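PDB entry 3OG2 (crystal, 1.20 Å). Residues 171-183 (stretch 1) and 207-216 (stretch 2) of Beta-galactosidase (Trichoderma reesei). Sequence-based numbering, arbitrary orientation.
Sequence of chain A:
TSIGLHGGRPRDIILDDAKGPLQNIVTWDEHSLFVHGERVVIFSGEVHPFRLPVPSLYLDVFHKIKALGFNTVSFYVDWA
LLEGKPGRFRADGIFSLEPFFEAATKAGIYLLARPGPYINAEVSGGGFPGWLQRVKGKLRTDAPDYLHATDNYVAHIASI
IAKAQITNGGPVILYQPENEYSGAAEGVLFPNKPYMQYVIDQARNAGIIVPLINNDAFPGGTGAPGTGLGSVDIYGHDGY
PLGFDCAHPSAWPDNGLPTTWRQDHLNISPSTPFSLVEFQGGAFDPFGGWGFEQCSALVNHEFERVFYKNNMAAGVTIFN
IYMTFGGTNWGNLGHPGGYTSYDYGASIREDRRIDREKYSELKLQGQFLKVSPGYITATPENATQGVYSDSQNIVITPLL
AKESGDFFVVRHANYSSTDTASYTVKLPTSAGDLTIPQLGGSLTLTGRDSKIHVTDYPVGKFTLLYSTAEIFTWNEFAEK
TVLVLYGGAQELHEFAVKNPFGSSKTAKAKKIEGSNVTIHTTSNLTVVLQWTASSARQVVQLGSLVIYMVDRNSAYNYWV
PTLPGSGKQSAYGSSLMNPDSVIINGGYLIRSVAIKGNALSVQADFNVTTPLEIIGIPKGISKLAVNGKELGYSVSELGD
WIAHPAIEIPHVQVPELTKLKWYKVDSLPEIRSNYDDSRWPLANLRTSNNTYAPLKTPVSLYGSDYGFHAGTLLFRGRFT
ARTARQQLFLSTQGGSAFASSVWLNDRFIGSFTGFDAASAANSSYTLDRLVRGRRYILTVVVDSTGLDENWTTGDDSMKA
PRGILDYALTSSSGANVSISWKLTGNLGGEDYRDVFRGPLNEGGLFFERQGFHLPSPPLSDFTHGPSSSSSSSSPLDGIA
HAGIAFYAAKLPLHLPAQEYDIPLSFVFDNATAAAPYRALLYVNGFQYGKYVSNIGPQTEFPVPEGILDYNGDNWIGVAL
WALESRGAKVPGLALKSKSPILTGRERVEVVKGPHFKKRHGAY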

# COMPACT_ATOMS: atom_id res chain seq x y z
N PRO A 171 -4.82 -6.26 18.97
CA PRO A 171 -5.65 -6.06 17.77
C PRO A 171 -5.69 -7.21 16.78
O PRO A 171 -6.52 -7.12 15.87
CB PRO A 171 -4.95 -4.83 17.12
CG PRO A 171 -3.51 -5.00 17.53
CD PRO A 171 -3.54 -5.54 18.93
N VAL A 172 -4.84 -8.22 16.88
CA VAL A 172 -4.76 -9.23 15.79
C VAL A 172 -5.90 -10.25 15.89
O VAL A 172 -6.07 -10.91 16.94
CB VAL A 172 -3.39 -9.94 15.80
CG1 VAL A 172 -3.40 -11.06 14.77
CG2 VAL A 172 -2.27 -8.95 15.50
N ILE A 173 -6.67 -10.37 14.81
CA ILE A 173 -7.81 -11.29 14.81
C ILE A 173 -7.67 -12.46 13.85
O ILE A 173 -8.41 -13.43 13.97
CB ILE A 173 -9.12 -10.51 14.46
CG1 ILE A 173 -9.05 -9.81 13.10
CG2 ILE A 173 -9.48 -9.57 15.60
CD1 ILE A 173 -10.39 -9.30 12.61
N LEU A 174 -6.75 -12.37 12.90
CA LEU A 174 -6.61 -13.38 11.83
C LEU A 174 -5.13 -13.46 11.46
O LEU A 174 -4.41 -12.48 11.59
CB LEU A 174 -7.39 -13.03 10.59
CG LEU A 174 -8.91 -13.04 10.72
CD1 LEU A 174 -9.50 -12.38 9.46
CD2 LEU A 174 -9.42 -14.48 10.87
N TYR A 175 -4.71 -14.65 11.03
CA TYR A 175 -3.34 -14.86 10.60
C TYR A 175 -3.34 -15.60 9.27
O TYR A 175 -4.01 -16.62 9.12
CB TYR A 175 -2.62 -15.68 11.68
CG TYR A 175 -1.17 -16.00 11.47
CD1 TYR A 175 -0.71 -16.97 10.56
CD2 TYR A 175 -0.20 -15.32 12.27
CE1 TYR A 175 0.61 -17.23 10.40
CE2 TYR A 175 1.15 -15.64 12.11
CZ TYR A 175 1.54 -16.60 11.18
OH TYR A 175 2.89 -16.91 11.04
N GLN A 176 -2.49 -15.13 8.35
CA GLN A 176 -2.33 -15.82 7.06
C GLN A 176 -0.95 -16.46 7.03
O GLN A 176 0.09 -15.77 7.11
CB GLN A 176 -2.41 -14.81 5.90
CG GLN A 176 -2.13 -15.46 4.54
CD GLN A 176 -2.03 -14.42 3.46
OE1 GLN A 176 -3.02 -13.74 3.10
NE2 GLN A 176 -0.83 -14.23 2.88
N PRO A 177 -0.86 -17.78 6.86
CA PRO A 177 0.38 -18.46 6.64
C PRO A 177 0.70 -18.48 5.13
O PRO A 177 -0.22 -18.71 4.33
CB PRO A 177 0.09 -19.88 7.14
CG PRO A 177 -1.39 -20.07 7.03
CD PRO A 177 -2.03 -18.73 6.92
N GLU A 178 1.97 -18.30 4.75
CA GLU A 178 2.34 -18.40 3.31
C GLU A 178 1.69 -17.26 2.53
O GLU A 178 1.20 -16.27 3.13
CB GLU A 178 2.03 -19.81 2.72
CG GLU A 178 3.29 -20.60 2.32
CD GLU A 178 3.91 -20.15 1.03
OE1 GLU A 178 3.24 -19.39 0.26
OE2 GLU A 178 5.06 -20.55 0.68
N ASN A 179 1.68 -17.33 1.21
CA ASN A 179 1.08 -16.24 0.41
C ASN A 179 0.82 -16.76 -0.99
O ASN A 179 1.80 -17.09 -1.68
CB ASN A 179 2.02 -15.03 0.36
CG ASN A 179 1.34 -13.90 -0.41
OD1 ASN A 179 0.48 -13.26 0.25
ND2 ASN A 179 1.55 -13.66 -1.68
N GLU A 180 -0.43 -16.80 -1.41
CA GLU A 180 -0.77 -17.23 -2.77
C GLU A 180 -0.04 -18.53 -3.14
O GLU A 180 0.60 -18.67 -4.20
CB GLU A 180 -0.50 -16.15 -3.84
CG GLU A 180 -1.46 -14.98 -3.66
CD GLU A 180 -1.56 -14.03 -4.80
OE1 GLU A 180 -0.66 -13.99 -5.66
OE2 GLU A 180 -2.54 -13.21 -4.90
N TYR A 181 -0.20 -19.50 -2.25
CA TYR A 181 0.35 -20.85 -2.51
C TYR A 181 -0.61 -21.55 -3.45
O TYR A 181 -1.56 -22.20 -2.98
CB TYR A 181 0.57 -21.57 -1.15
CG TYR A 181 1.19 -22.95 -1.39
CD1 TYR A 181 2.54 -23.06 -1.76
CD2 TYR A 181 0.45 -24.12 -1.25
CE1 TYR A 181 3.10 -24.32 -1.97
CE2 TYR A 181 1.00 -25.35 -1.47
CZ TYR A 181 2.32 -25.44 -1.82
OH TYR A 181 2.87 -26.70 -2.05
N SER A 182 -0.42 -21.34 -4.76
CA SER A 182 -1.53 -21.57 -5.68
C SER A 182 -1.19 -22.36 -6.93
O SER A 182 -2.12 -22.82 -7.62
CB SER A 182 -2.07 -20.20 -6.14
OG SER A 182 -2.55 -19.53 -4.95
N GLY A 183 0.06 -22.64 -7.15
CA GLY A 183 0.48 -23.55 -8.19
C GLY A 183 1.98 -23.72 -8.15
O GLY A 183 2.70 -23.13 -7.34
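Stretch 2 (207-216) GIIVPLINND

Stretch 2 runs extended alongside stretch 1 in the same direction, L174, Y175 and Q176 lying nearest P211, L212 and I213 and, farther on, E180 nearest D216. The backbones meet in a single parallel bridge around Y175: its N donates to P211 O (3.1 Å) and its O accepts from I213 N (2.9 Å), which brings L212 CA within 3.2 Å of Y175 O. Y175, chi1 t, lays its ring obliquely among aliphatic groups, CD2 3.6 Å from I208 CD1 and CD1 3.6 Å from L212 CD2; I208 is m, m, and L212 is m, t, which carries its end closer to stretch 1 than its sideways CA-to-CB bond suggests. L174, chi1 m and chi2 t, brings CD2 to 3.9 Å from P211 CB. V210, chi1 m, points toward stretch 1, with CB 3.4 Å from I173 O, a buried carbonyl without a polar partner. Beyond the bridge the contact turns polar. N215, chi1 p, points toward stretch 1 and uses both ends of its amide: ND2 donates to N179 OD1 (3.0 Å), and OD1 accepts from E180 N (2.9 Å). Water 1 links N215 OD1 (2.7 Å) to P177 O (2.8 Å). Finally S182, chi1 m, donates from OG to D216 OD1 (2.7 Å); the aspartate's chi1 of -149° lies between wells.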

# COMPACT_ATOMS: atom_id res chain seq x y z
N GLY A 207 2.28 -19.98 19.17
CA GLY A 207 1.21 -19.45 19.96
C GLY A 207 0.04 -18.82 19.21
O GLY A 207 -0.81 -18.21 19.86
N ILE A 208 0.03 -18.92 17.88
CA ILE A 208 -1.08 -18.34 17.14
C ILE A 208 -2.30 -19.22 17.37
O ILE A 208 -2.23 -20.41 17.04
CB ILE A 208 -0.74 -18.23 15.64
CG1 ILE A 208 0.47 -17.33 15.41
CG2 ILE A 208 -1.94 -17.80 14.83
CD1 ILE A 208 0.26 -15.85 15.81
N ILE A 209 -3.37 -18.63 17.95
CA ILE A 209 -4.59 -19.41 18.22
C ILE A 209 -5.78 -18.79 17.50
O ILE A 209 -6.84 -19.39 17.51
CB ILE A 209 -4.89 -19.55 19.72
CG1 ILE A 209 -5.02 -18.20 20.42
CG2 ILE A 209 -3.82 -20.46 20.37
CD1 ILE A 209 -5.46 -18.37 21.90
N VAL A 210 -5.65 -17.59 16.88
CA VAL A 210 -6.72 -17.03 16.09
C VAL A 210 -6.86 -17.84 14.82
O VAL A 210 -6.01 -18.70 14.51
CB VAL A 210 -6.48 -15.53 15.78
CG1 VAL A 210 -6.54 -14.74 17.14
CG2 VAL A 210 -5.18 -15.28 15.02
N PRO A 211 -7.96 -17.64 14.08
CA PRO A 211 -8.15 -18.44 12.87
C PRO A 211 -7.09 -18.12 11.82
O PRO A 211 -6.65 -16.99 11.67
CB PRO A 211 -9.52 -18.03 12.37
CG PRO A 211 -10.23 -17.52 13.64
CD PRO A 211 -9.14 -16.78 14.36
N LEU A 212 -6.79 -19.21 11.08
CA LEU A 212 -5.86 -19.10 9.94
C LEU A 212 -6.67 -18.95 8.65
O LEU A 212 -7.60 -19.72 8.41
CB LEU A 212 -4.98 -20.36 9.80
CG LEU A 212 -4.15 -20.67 11.03
CD1 LEU A 212 -3.44 -22.01 10.82
CD2 LEU A 212 -3.21 -19.51 11.31
N ILE A 213 -6.29 -17.98 7.85
CA ILE A 213 -6.95 -17.71 6.57
C ILE A 213 -5.89 -17.68 5.51
O ILE A 213 -4.77 -17.19 5.73
CB ILE A 213 -7.68 -16.37 6.66
CG1 ILE A 213 -8.58 -16.11 5.43
CG2 ILE A 213 -6.76 -15.18 6.90
CD1 ILE A 213 -9.63 -15.00 5.66
N ASN A 214 -6.19 -18.26 4.34
CA ASN A 214 -5.20 -18.21 3.27
C ASN A 214 -5.68 -17.27 2.15
O ASN A 214 -6.70 -16.63 2.24
CB ASN A 214 -4.88 -19.62 2.71
CG ASN A 214 -6.04 -20.27 2.00
OD1 ASN A 214 -7.22 -19.90 2.11
ND2 ASN A 214 -5.71 -21.35 1.36
N ASN A 215 -4.82 -17.17 1.11
CA ASN A 215 -5.10 -16.26 0.03
C ASN A 215 -4.69 -16.86 -1.29
O ASN A 215 -3.74 -16.46 -1.94
CB ASN A 215 -4.42 -14.88 0.26
CG ASN A 215 -2.93 -14.86 0.16
OD1 ASN A 215 -2.26 -15.82 0.59
ND2 ASN A 215 -2.37 -13.79 -0.38
N ASP A 216 -5.44 -17.85 -1.71
CA ASP A 216 -5.24 -18.46 -3.01
C ASP A 216 -5.26 -17.40 -4.10
O ASP A 216 -6.10 -16.49 -4.06
CB ASP A 216 -6.30 -19.52 -3.20
CG ASP A 216 -5.96 -20.76 -4.03
OD1 ASP A 216 -4.86 -20.80 -4.63
OD2 ASP A 216 -6.84 -21.65 -4.10
O HOH W 1 -1.94 -18.03 2.19
O HOH W 2 -3.45 -21.59 -0.94
O HOH W 3 -4.60 -23.06 -6.19